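Local coordinates for SufC protein (Thermus thermophilus, PDB 2D2E) that probably binds and hydrolyses ATP as the cytoplasmic ABC-type ATPase of the Suf iron-sulfur cluster assembly system, at residues A[37-43]-A[198-202]. Sequence-based numbering, arbitrary orientation. Where two conformers were deposited one is given.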
loop_
_atom_site.group_PDB
_atom_site.type_symbol
_atom_site.label_atom_id
_atom_site.label_comp_id
_atom_site.label_asym_id
_atom_site.label_seq_id
_atom_site.Cartn_x
_atom_site.Cartn_y
_atom_site.Cartn_z
ATOM N N PRO A 37 -1.658 15.862 -7.198
ATOM C CA PRO A 37 -1.083 16.958 -6.422
ATOM C C PRO A 37 -1.343 16.563 -4.959
ATOM O O PRO A 37 -2.294 15.829 -4.678
ATOM C CB PRO A 37 -1.941 18.156 -6.832
ATOM C CG PRO A 37 -2.429 17.795 -8.217
ATOM C CD PRO A 37 -2.747 16.330 -8.079
ATOM N N ASN A 38 -0.512 17.013 -4.026
ATOM C CA ASN A 38 -0.769 16.663 -2.629
ATOM C C ASN A 38 -2.035 17.378 -2.125
ATOM O O ASN A 38 -2.291 18.529 -2.483
ATOM C CB ASN A 38 0.440 17.004 -1.764
ATOM C CG ASN A 38 1.649 16.159 -2.117
ATOM O OD1 ASN A 38 1.532 14.947 -2.322
ATOM N ND2 ASN A 38 2.819 16.788 -2.187
ATOM N N GLY A 39 -2.846 16.675 -1.344
ATOM C CA GLY A 39 -4.070 17.271 -0.846
ATOM C C GLY A 39 -5.259 17.124 -1.784
ATOM O O GLY A 39 -6.375 17.502 -1.419
ATOM N N ALA A 40 -5.037 16.572 -2.980
ATOM C CA ALA A 40 -6.126 16.395 -3.944
ATOM C C ALA A 40 -6.889 15.088 -3.731
ATOM O O ALA A 40 -7.791 14.757 -4.500
ATOM C CB ALA A 40 -5.596 16.485 -5.371
ATOM N N GLY A 41 -6.521 14.352 -2.680
ATOM C CA GLY A 41 -7.247 13.144 -2.343
ATOM C C GLY A 41 -6.566 11.790 -2.349
ATOM O O GLY A 41 -7.054 10.857 -1.718
ATOM N N LYS A 42 -5.430 11.679 -3.027
ATOM C CA LYS A 42 -4.755 10.385 -3.120
ATOM C C LYS A 42 -4.408 9.754 -1.776
ATOM O O LYS A 42 -4.649 8.560 -1.558
ATOM C CB LYS A 42 -3.488 10.505 -3.987
ATOM C CG LYS A 42 -2.406 11.430 -3.419
ATOM C CD LYS A 42 -1.150 11.448 -4.301
ATOM C CE LYS A 42 -0.183 12.573 -3.893
ATOM N NZ LYS A 42 0.226 12.515 -2.442
ATOM N N SER A 43 -3.849 10.542 -0.866
ATOM C CA SER A 43 -3.468 10.008 0.426
ATOM C C SER A 43 -4.670 9.817 1.336
ATOM O O SER A 43 -4.657 8.907 2.161
ATOM C CB SER A 43 -2.398 10.875 1.084
ATOM O OG SER A 43 -1.164 10.759 0.384
ATOM N N VAL A 198 0.159 1.779 -5.712
ATOM C CA VAL A 198 1.251 2.567 -5.150
ATOM C C VAL A 198 0.821 4.025 -5.300
ATOM O O VAL A 198 0.572 4.504 -6.430
ATOM C CB VAL A 198 2.550 2.306 -5.935
ATOM C CG1 VAL A 198 3.692 3.164 -5.411
ATOM C CG2 VAL A 198 2.915 0.834 -5.829
ATOM N N ILE A 199 0.693 4.711 -4.163
ATOM C CA ILE A 199 0.273 6.114 -4.145
ATOM C C ILE A 199 1.531 6.957 -4.045
ATOM O O ILE A 199 2.383 6.713 -3.195
ATOM C CB ILE A 199 -0.669 6.372 -2.929
ATOM C CG1 ILE A 199 -1.882 5.453 -3.064
ATOM C CG2 ILE A 199 -1.098 7.855 -2.864
ATOM C CD1 ILE A 199 -2.799 5.468 -1.838
ATOM N N THR A 200 1.660 7.952 -4.918
ATOM C CA THR A 200 2.870 8.753 -4.904
ATOM C C THR A 200 2.615 10.115 -5.549
ATOM O O THR A 200 1.680 10.274 -6.347
ATOM C CB THR A 200 3.969 7.986 -5.708
ATOM O OG1 THR A 200 5.210 8.688 -5.663
ATOM C CG2 THR A 200 3.558 7.838 -7.162
ATOM N N HIS A 201 3.421 11.105 -5.170
ATOM C CA HIS A 201 3.320 12.427 -5.782
ATOM C C HIS A 201 4.328 12.479 -6.926
ATOM O O HIS A 201 4.012 12.901 -8.039
ATOM C CB HIS A 201 3.662 13.529 -4.766
ATOM C CG HIS A 201 3.599 14.901 -5.357
ATOM N ND1 HIS A 201 4.719 15.658 -5.615
ATOM C CD2 HIS A 201 2.542 15.617 -5.816
ATOM C CE1 HIS A 201 4.360 16.787 -6.205
ATOM N NE2 HIS A 201 3.045 16.786 -6.338
ATOM N N TYR A 202 5.543 12.006 -6.659
ATOM C CA TYR A 202 6.608 11.977 -7.672
ATOM C C TYR A 202 6.553 10.706 -8.495
ATOM O O TYR A 202 6.199 9.641 -8.002
ATOM C CB TYR A 202 7.994 12.012 -7.017
ATOM C CG TYR A 202 8.290 13.306 -6.324
ATOM C CD1 TYR A 202 8.369 13.368 -4.929
ATOM C CD2 TYR A 202 8.486 14.474 -7.051
ATOM C CE1 TYR A 202 8.641 14.563 -4.276
ATOM C CE2 TYR A 202 8.754 15.689 -6.399
ATOM C CZ TYR A 202 8.831 15.718 -5.016
ATOM O OH TYR A 202 9.116 16.900 -4.369
#
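Segment 37-43 curls past segment 198-202, which continues strand 195-199, bringing the CA atoms of Pro37 and His201 to 6.4 Å and those of Lys42 and Ile199 to 6.7 Å. These residues make up most of the Walker A P-loop of an ABC ATPase: a type II turn from Pro37 to Ala40, then Gly41 as N-cap of helix 42-50. Across from it, His201 sits just after the strand and is probably the switch (H-loop) histidine of ABC ATPases. Its CG is anti to the backbone N (chi1 179°), which swings the ring toward Pro37 and Asn38. The Asn38 amide lies over one ring face, offset toward the rim and tilted 39° from it, while Pro37 CA meets the ring edge; Asn38 OD1 also comes 3.5 Å from His201 CB. With an alanine in place of His201, the Asn38 amide would probably lose the ring face it lies over and a gap would be likely to open beside Pro37. Lys42, which binds ADP in this protein, runs its chain over Ile199 CG2 (3.7 Å from Lys42 CB) and past the Thr200 carbonyl. Lys42 is modelled in two conformers; in the one described, a bend at chi4 (56°) lets NZ donate to Asn38 OD1 at 2.8 Å, in the carbonyl plane, and NZ is also hydrogen-bonded to Thr170 OG1. Ser43 OG is hydrogen-bonded to Asp168 OD1. At the helix start, Ile199 CD1 lies 3.6 Å from Lys42 O.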